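Local atomic coordinates of cytochrome (Paracoccus pantotrophus, PDB entry 2XTS), a protein that forms the heme c-carrying SoxD subunit, here its N-terminal part, of the sulfane dehydrogenase SoxCD and probably carries electrons from the oxidation of protein-bound sulfur. Residues Gln26-Gly31 against Asp109-Thr114; Pro84-Val89 against Glu133-Val138; Phe116-Tyr119 against Leu123-Asp126. All coordinates share one frame; numbering follows the deposited sequence.

Interaction 1 of 3, residues Gln26-Gly31 against Asp109-Thr114; sequences QGLRPG and DTYAIT
Chi1 of -78° sets CG of Tyr111 anti to its carbonyl carbon, and the ring stretches from helix 107-120 to the loop 26-31; Leu28, turned likewise, lowers CD2 toward the same hydroxyl. The phenol is the donor in the contact: Tyr111 OH donates a hydrogen bond to Arg29 O at 2.7 Å. It meets that carbonyl at a C=O...donor angle of 147°, somewhat tilted from the carbonyl plane, while Arg29 O itself lies at the ring edge. Gly31, having no side chain, brings its backbone close alongside, with Gly31 C 3.6 Å from Tyr111 CD2 and its O over one ring face. Leu28 CD2 approaches obliquely, 3.7 Å from Tyr111 OH and 4.2 Å from Tyr111 CE1. The ring of Tyr90 meets that of Tyr111 with planes at about 55°, and the guanidinium of Arg29 leads off to Ser15 O. Within the helix, Thr114 OG1 returns to Thr110 O at 2.8 Å, on the face opposite the one used by Thr114 N. Helix 107-120, whose Ile113 touches the heme, follows the axial Met97 as the C-terminal helix does in class I cytochromes c.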
loop_
_atom_site.group_PDB
_atom_site.type_symbol
_atom_site.label_atom_id
_atom_site.label_comp_id
_atom_site.label_asym_id
_atom_site.label_seq_id
_atom_site.Cartn_x
_atom_site.Cartn_y
_atom_site.Cartn_z
ATOM N N GLN D 26 -21.429 33.984 18.011
ATOM C CA GLN D 26 -21.827 33.713 16.634
ATOM C C GLN D 26 -22.358 32.282 16.572
ATOM O O GLN D 26 -21.727 31.356 17.094
ATOM C CB GLN D 26 -20.649 33.848 15.668
ATOM C CG GLN D 26 -20.082 35.252 15.481
ATOM C CD GLN D 26 -18.940 35.265 14.485
ATOM O OE1 GLN D 26 -19.124 34.981 13.302
ATOM N NE2 GLN D 26 -17.751 35.612 14.964
ATOM N N GLY D 27 -23.524 32.085 15.959
ATOM C CA GLY D 27 -24.106 30.766 15.804
ATOM C C GLY D 27 -25.204 30.440 16.802
ATOM O O GLY D 27 -25.969 29.495 16.580
ATOM N N LEU D 28 -25.324 31.225 17.880
ATOM C CA LEU D 28 -26.444 31.048 18.811
ATOM C C LEU D 28 -27.772 31.314 18.109
ATOM O O LEU D 28 -27.873 32.229 17.303
ATOM C CB LEU D 28 -26.332 31.979 20.019
ATOM C CG LEU D 28 -25.202 31.720 21.014
ATOM C CD1 LEU D 28 -25.143 32.893 21.982
ATOM C CD2 LEU D 28 -25.386 30.418 21.752
ATOM N N ARG D 29 -28.780 30.521 18.435
ATOM C CA ARG D 29 -30.110 30.702 17.906
ATOM C C ARG D 29 -31.056 31.125 19.023
ATOM O O ARG D 29 -30.829 30.819 20.197
ATOM C CB ARG D 29 -30.580 29.408 17.261
ATOM C CG ARG D 29 -29.641 28.943 16.165
ATOM C CD ARG D 29 -30.088 27.692 15.489
ATOM N NE ARG D 29 -29.099 27.289 14.498
ATOM C CZ ARG D 29 -29.347 26.557 13.424
ATOM N NH1 ARG D 29 -30.578 26.129 13.176
ATOM N NH2 ARG D 29 -28.352 26.266 12.595
ATOM N N PRO D 30 -32.169 31.800 18.669
ATOM C CA PRO D 30 -33.098 32.280 19.686
ATOM C C PRO D 30 -33.676 31.154 20.546
ATOM O O PRO D 30 -34.098 30.124 20.022
ATOM C CB PRO D 30 -34.186 32.978 18.850
ATOM C CG PRO D 30 -33.520 33.344 17.593
ATOM C CD PRO D 30 -32.520 32.293 17.323
ATOM N N GLY D 31 -33.666 31.348 21.858
ATOM C CA GLY D 31 -34.173 30.360 22.773
ATOM C C GLY D 31 -33.768 30.637 24.198
ATOM O O GLY D 31 -33.045 31.586 24.478
ATOM N N ASP D 109 -33.867 22.956 24.703
ATOM C CA ASP D 109 -33.348 21.870 25.528
ATOM C C ASP D 109 -31.858 22.077 25.820
ATOM O O ASP D 109 -31.376 21.814 26.918
ATOM C CB ASP D 109 -33.423 20.510 24.818
ATOM C CG ASP D 109 -34.809 19.964 24.646
ATOM O OD1 ASP D 109 -35.764 20.422 25.318
ATOM O OD2 ASP D 109 -34.937 19.041 23.794
ATOM N N THR D 110 -31.125 22.520 24.803
ATOM C CA THR D 110 -29.677 22.692 24.935
ATOM C C THR D 110 -29.343 23.864 25.837
ATOM O O THR D 110 -28.452 23.798 26.667
ATOM C CB THR D 110 -28.995 22.786 23.551
ATOM O OG1 THR D 110 -29.376 21.660 22.745
ATOM C CG2 THR D 110 -27.482 22.778 23.699
ATOM N N TYR D 111 -30.091 24.946 25.720
ATOM C CA TYR D 111 -29.921 26.040 26.687
ATOM C C TYR D 111 -30.185 25.591 28.112
ATOM O O TYR D 111 -29.450 25.939 29.030
ATOM C CB TYR D 111 -30.814 27.246 26.373
ATOM C CG TYR D 111 -30.322 28.138 25.252
ATOM C CD1 TYR D 111 -29.104 28.812 25.341
ATOM C CD2 TYR D 111 -31.066 28.293 24.092
ATOM C CE1 TYR D 111 -28.675 29.644 24.308
ATOM C CE2 TYR D 111 -30.640 29.098 23.057
ATOM C CZ TYR D 111 -29.446 29.767 23.167
ATOM O OH TYR D 111 -29.028 30.563 22.127
ATOM N N ALA D 112 -31.270 24.841 28.304
ATOM C CA ALA D 112 -31.612 24.334 29.644
ATOM C C ALA D 112 -30.518 23.429 30.207
ATOM O O ALA D 112 -30.111 23.570 31.362
ATOM C CB ALA D 112 -32.937 23.606 29.622
ATOM N N ILE D 113 -30.046 22.489 29.397
ATOM C CA ILE D 113 -29.001 21.583 29.852
ATOM C C ILE D 113 -27.731 22.363 30.183
ATOM O O ILE D 113 -27.052 22.084 31.160
ATOM C CB ILE D 113 -28.716 20.472 28.803
ATOM C CG1 ILE D 113 -29.868 19.456 28.832
ATOM C CG2 ILE D 113 -27.355 19.803 29.045
ATOM C CD1 ILE D 113 -29.862 18.537 27.659
ATOM N N THR D 114 -27.393 23.341 29.349
ATOM C CA THR D 114 -26.212 24.157 29.594
ATOM C C THR D 114 -26.368 24.930 30.908
ATOM O O THR D 114 -25.439 24.995 31.693
ATOM C CB THR D 114 -25.907 25.085 28.394
ATOM O OG1 THR D 114 -25.702 24.296 27.220
ATOM C CG2 THR D 114 -24.654 25.883 28.612
#

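Interaction 2 of 3, residues Pro84-Val89 against Glu133-Val138; sequences PYLSTV and ENFTQV
One water links Leu86 and Val138, accepting from Leu86 N at 2.9 Å and donating to Val138 O at 2.9 Å; it thereby satisfies a backbone amide of 84-89 and a carbonyl of the loop 133-138. Below this bridge the contact is apolar. Leu86 CD2 sits over one face of the Phe135 ring, 3.8 Å from the centroid and only 14° off the normal, a CH-pi contact displaced slightly toward the rim. Leu86 CG lies 3.6 Å from Phe135 CZ. CG of Phe135 is anti to the backbone N (chi1 -171°), which carries the ring toward the helix, and Ser87 N meets its edge, 3.6 Å from Phe135 CE1. Val138 CB closes on the same leucine methyl, 3.8 Å from Leu86 CD2, so this one methyl is shared by the ring and the valine. An alanine in place of Phe135 would probably open a gap beside Leu86, whose CD2 would lose the ring face and keep Val138 as its partner from this loop. Asn134 ties the loop to strand 129-131, Leu86 also packs on Thr114 and Leu118 of helix 107-120, and Thr88 OG1 of helix 86-96 hydrogen-bonds to Glu238 O of the sulfite dehydrogenase chain.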
loop_
_atom_site.group_PDB
_atom_site.type_symbol
_atom_site.label_atom_id
_atom_site.label_comp_id
_atom_site.label_asym_id
_atom_site.label_seq_id
_atom_site.Cartn_x
_atom_site.Cartn_y
_atom_site.Cartn_z
ATOM N N PRO D 84 -12.548 26.718 28.579
ATOM C CA PRO D 84 -12.469 28.175 28.529
ATOM C C PRO D 84 -13.792 28.899 28.235
ATOM O O PRO D 84 -13.978 30.019 28.723
ATOM C CB PRO D 84 -11.435 28.425 27.425
ATOM C CG PRO D 84 -11.598 27.235 26.528
ATOM C CD PRO D 84 -11.908 26.074 27.416
ATOM N N TYR D 85 -14.658 28.299 27.411
ATOM C CA TYR D 85 -15.835 28.994 26.860
ATOM C C TYR D 85 -17.114 28.183 26.979
ATOM O O TYR D 85 -17.135 26.972 26.726
ATOM C CB TYR D 85 -15.618 29.295 25.359
ATOM C CG TYR D 85 -14.330 30.038 25.083
ATOM C CD1 TYR D 85 -14.118 31.303 25.628
ATOM C CD2 TYR D 85 -13.305 29.480 24.325
ATOM C CE1 TYR D 85 -12.910 31.974 25.445
ATOM C CE2 TYR D 85 -12.123 30.160 24.111
ATOM C CZ TYR D 85 -11.928 31.387 24.676
ATOM O OH TYR D 85 -10.737 32.047 24.465
ATOM N N LEU D 86 -18.201 28.880 27.263
ATOM C CA LEU D 86 -19.520 28.275 27.318
ATOM C C LEU D 86 -20.008 27.852 25.956
ATOM O O LEU D 86 -20.751 26.880 25.860
ATOM C CB LEU D 86 -20.517 29.236 27.976
ATOM C CG LEU D 86 -21.836 28.597 28.381
ATOM C CD1 LEU D 86 -21.606 27.540 29.426
ATOM C CD2 LEU D 86 -22.815 29.637 28.861
ATOM N N SER D 87 -19.603 28.571 24.914
ATOM C CA SER D 87 -20.015 28.221 23.569
ATOM C C SER D 87 -19.793 26.749 23.269
ATOM O O SER D 87 -20.639 26.091 22.659
ATOM C CB SER D 87 -19.265 29.060 22.554
ATOM O OG SER D 87 -17.883 28.976 22.748
ATOM N N THR D 88 -18.645 26.231 23.685
ATOM C CA THR D 88 -18.268 24.854 23.395
ATOM C C THR D 88 -19.249 23.878 24.030
ATOM O O THR D 88 -19.534 22.817 23.479
ATOM C CB THR D 88 -16.862 24.584 23.905
ATOM O OG1 THR D 88 -16.009 25.691 23.577
ATOM C CG2 THR D 88 -16.305 23.281 23.361
ATOM N N VAL D 89 -19.725 24.214 25.224
ATOM C CA VAL D 89 -20.664 23.344 25.931
ATOM C C VAL D 89 -21.956 23.196 25.123
ATOM O O VAL D 89 -22.418 22.104 24.827
ATOM C CB VAL D 89 -21.000 23.870 27.323
ATOM C CG1 VAL D 89 -21.935 22.908 28.059
ATOM C CG2 VAL D 89 -19.709 24.085 28.146
ATOM N N GLU D 133 -29.644 35.896 24.540
ATOM C CA GLU D 133 -29.231 37.260 24.855
ATOM C C GLU D 133 -28.217 37.391 25.981
ATOM O O GLU D 133 -27.398 38.298 25.945
ATOM C CB GLU D 133 -30.449 38.111 25.197
ATOM C CG GLU D 133 -31.404 38.362 24.051
ATOM C CD GLU D 133 -32.504 39.332 24.446
ATOM O OE1 GLU D 133 -33.356 38.964 25.285
ATOM O OE2 GLU D 133 -32.508 40.475 23.940
ATOM N N ASN D 134 -28.277 36.524 26.989
ATOM C CA ASN D 134 -27.342 36.626 28.115
ATOM C C ASN D 134 -26.181 35.619 28.070
ATOM O O ASN D 134 -25.303 35.663 28.923
ATOM C CB ASN D 134 -28.074 36.544 29.474
ATOM C CG ASN D 134 -28.580 35.157 29.798
ATOM O OD1 ASN D 134 -28.368 34.237 29.049
ATOM N ND2 ASN D 134 -29.264 35.014 30.919
ATOM N N PHE D 135 -26.162 34.770 27.046
ATOM C CA PHE D 135 -25.208 33.683 26.954
ATOM C C PHE D 135 -23.763 34.189 27.050
ATOM O O PHE D 135 -22.950 33.618 27.804
ATOM C CB PHE D 135 -25.431 32.962 25.627
ATOM C CG PHE D 135 -24.652 31.671 25.473
ATOM C CD1 PHE D 135 -23.321 31.674 25.057
ATOM C CD2 PHE D 135 -25.263 30.446 25.714
ATOM C CE1 PHE D 135 -22.644 30.484 24.870
ATOM C CE2 PHE D 135 -24.570 29.245 25.514
ATOM C CZ PHE D 135 -23.267 29.286 25.126
ATOM N N THR D 136 -23.443 35.240 26.297
ATOM C CA THR D 136 -22.062 35.732 26.252
ATOM C C THR D 136 -21.651 36.521 27.488
ATOM O O THR D 136 -20.493 36.906 27.595
ATOM C CB THR D 136 -21.780 36.563 24.994
ATOM O OG1 THR D 136 -22.651 37.704 24.956
ATOM C CG2 THR D 136 -21.949 35.708 23.733
ATOM N N GLN D 137 -22.563 36.730 28.439
ATOM C CA GLN D 137 -22.178 37.311 29.743
ATOM C C GLN D 137 -21.513 36.293 30.667
ATOM O O GLN D 137 -20.882 36.655 31.669
ATOM C CB GLN D 137 -23.400 37.890 30.453
ATOM C CG GLN D 137 -24.049 39.035 29.698
ATOM C CD GLN D 137 -25.343 39.492 30.332
ATOM O OE1 GLN D 137 -25.600 39.240 31.502
ATOM N NE2 GLN D 137 -26.172 40.162 29.549
ATOM N N VAL D 138 -21.673 35.006 30.353
ATOM C CA VAL D 138 -21.090 33.956 31.187
ATOM C C VAL D 138 -19.616 33.797 30.864
ATOM O O VAL D 138 -19.249 33.660 29.687
ATOM C CB VAL D 138 -21.820 32.616 31.003
ATOM C CG1 VAL D 138 -21.114 31.509 31.834
ATOM C CG2 VAL D 138 -23.303 32.755 31.367
HETATM O O HOH W 1 -17.903 31.701 28.008
#

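Interaction 3 of 3, residues Phe116-Tyr119 against Leu123-Asp126; sequences FLLY and LVED
Helix 107-120 ends where Leu118 and Leu123 meet as the chain turns back. Leu123 N donates to Leu118 O at 3.0 Å with a nearly straight N-H...O angle of 162°, reaching the carbonyl from a position tilted out of its plane. The two leucines also touch through their methyls, Leu118 CD2 lying 3.9 Å from Leu123 CD1, with the side chains crossing at about a right angle. A bond from the amide five positions on (6→1) together with an apolar contact between the same two residues is consistent with a Schellman motif, which would end this last helix of the cytochrome c fold and lead the chain toward strand 129-131. Next along, Val124 CG2 wedges against the helix, 3.7 Å from Leu118 CB and 4.0 Å from Tyr119 CB. Tyr119 has CG anti to the backbone N (chi1 169°), which lays its ring beside the outgoing chain: Val124 O is at the ring edge, 3.5 Å from Tyr119 CD1. Asp126 runs side by side with it and points the same way, its carboxylate 28° from the ring plane and its CB 3.5 Å from Tyr119 CE1. Leu123 reaches on to Leu140 and Pro141, and Tyr119 to Val35 of helix 35-45.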
loop_
_atom_site.group_PDB
_atom_site.type_symbol
_atom_site.label_atom_id
_atom_site.label_comp_id
_atom_site.label_asym_id
_atom_site.label_seq_id
_atom_site.Cartn_x
_atom_site.Cartn_y
_atom_site.Cartn_z
ATOM N N PHE D 116 -28.112 23.927 33.481
ATOM C CA PHE D 116 -27.930 22.911 34.530
ATOM C C PHE D 116 -26.447 22.548 34.739
ATOM O O PHE D 116 -26.012 22.317 35.862
ATOM C CB PHE D 116 -28.727 21.639 34.186
ATOM C CG PHE D 116 -28.507 20.522 35.152
ATOM C CD1 PHE D 116 -29.025 20.601 36.432
ATOM C CD2 PHE D 116 -27.752 19.409 34.786
ATOM C CE1 PHE D 116 -28.809 19.603 37.348
ATOM C CE2 PHE D 116 -27.526 18.395 35.723
ATOM C CZ PHE D 116 -28.066 18.502 37.000
ATOM N N LEU D 117 -25.679 22.454 33.656
ATOM C CA LEU D 117 -24.243 22.182 33.786
ATOM C C LEU D 117 -23.537 23.352 34.485
ATOM O O LEU D 117 -22.646 23.149 35.299
ATOM C CB LEU D 117 -23.620 21.852 32.422
ATOM C CG LEU D 117 -24.045 20.497 31.844
ATOM C CD1 LEU D 117 -23.532 20.418 30.426
ATOM C CD2 LEU D 117 -23.526 19.346 32.696
ATOM N N LEU D 118 -23.936 24.585 34.187
ATOM C CA LEU D 118 -23.392 25.726 34.938
ATOM C C LEU D 118 -23.716 25.579 36.429
ATOM O O LEU D 118 -22.870 25.781 37.279
ATOM C CB LEU D 118 -23.946 27.045 34.421
ATOM C CG LEU D 118 -23.382 27.518 33.095
ATOM C CD1 LEU D 118 -24.228 28.640 32.514
ATOM C CD2 LEU D 118 -21.919 27.945 33.233
ATOM N N TYR D 119 -24.965 25.267 36.746
ATOM C CA TYR D 119 -25.367 25.108 38.139
ATOM C C TYR D 119 -24.591 23.978 38.825
ATOM O O TYR D 119 -24.126 24.115 39.954
ATOM C CB TYR D 119 -26.865 24.816 38.209
ATOM C CG TYR D 119 -27.329 24.382 39.582
ATOM C CD1 TYR D 119 -27.436 25.314 40.605
ATOM C CD2 TYR D 119 -27.597 23.036 39.870
ATOM C CE1 TYR D 119 -27.842 24.927 41.875
ATOM C CE2 TYR D 119 -27.984 22.653 41.135
ATOM C CZ TYR D 119 -28.104 23.611 42.128
ATOM O OH TYR D 119 -28.493 23.238 43.382
ATOM N N LEU D 123 -21.590 27.600 39.280
ATOM C CA LEU D 123 -21.336 28.880 38.605
ATOM C C LEU D 123 -22.548 29.808 38.502
ATOM O O LEU D 123 -22.397 31.003 38.196
ATOM C CB LEU D 123 -20.757 28.639 37.210
ATOM C CG LEU D 123 -19.430 27.889 37.220
ATOM C CD1 LEU D 123 -19.040 27.511 35.775
ATOM C CD2 LEU D 123 -18.324 28.674 37.937
ATOM N N VAL D 124 -23.742 29.240 38.684
ATOM C CA VAL D 124 -24.986 29.998 38.726
ATOM C C VAL D 124 -25.868 29.389 39.811
ATOM O O VAL D 124 -25.631 28.251 40.243
ATOM C CB VAL D 124 -25.723 29.976 37.355
ATOM C CG1 VAL D 124 -24.864 30.563 36.239
ATOM C CG2 VAL D 124 -26.195 28.582 36.995
ATOM N N GLU D 125 -26.881 30.144 40.242
ATOM C CA GLU D 125 -27.862 29.654 41.198
ATOM C C GLU D 125 -28.929 28.817 40.490
ATOM O O GLU D 125 -29.047 28.818 39.247
ATOM C CB GLU D 125 -28.520 30.817 41.955
ATOM C CG GLU D 125 -27.548 31.716 42.714
ATOM C CD GLU D 125 -26.737 30.972 43.765
ATOM O OE1 GLU D 125 -27.262 30.027 44.380
ATOM O OE2 GLU D 125 -25.553 31.326 43.972
ATOM N N ASP D 126 -29.754 28.140 41.278
ATOM C CA ASP D 126 -30.702 27.152 40.737
ATOM C C ASP D 126 -31.907 27.748 40.026
ATOM O O ASP D 126 -32.721 27.011 39.499
ATOM C CB ASP D 126 -31.164 26.137 41.803
ATOM C CG ASP D 126 -31.921 26.762 42.960
ATOM O OD1 ASP D 126 -32.330 27.943 42.903
ATOM O OD2 ASP D 126 -32.115 26.013 43.942
#

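Helix 107-120 runs through the whole group: interaction 1 uses its first half, interaction 3 its C-terminal end, and interaction 2 packs beside it through helix 86-96. Centres of interactions 1 and 2 lie about 10 Å apart, those of 2 and 3 about 13 Å, and those of 1 and 3 about 15 Å. Along the chain the segments of 1 and 2 alternate, interaction 3 is nested inside the loop closed by 2, and 1 closes before 3 opens. Interaction 2 touches both others: Thr114 CG2 is 3.6 Å from Leu86 CD1, and Val138 CG1 3.9 Å from Leu118 CD2. The loops before strand 32-34 and after strand 129-131 thus pack against helices 86-96 and 107-120 on one side of the chain's centre.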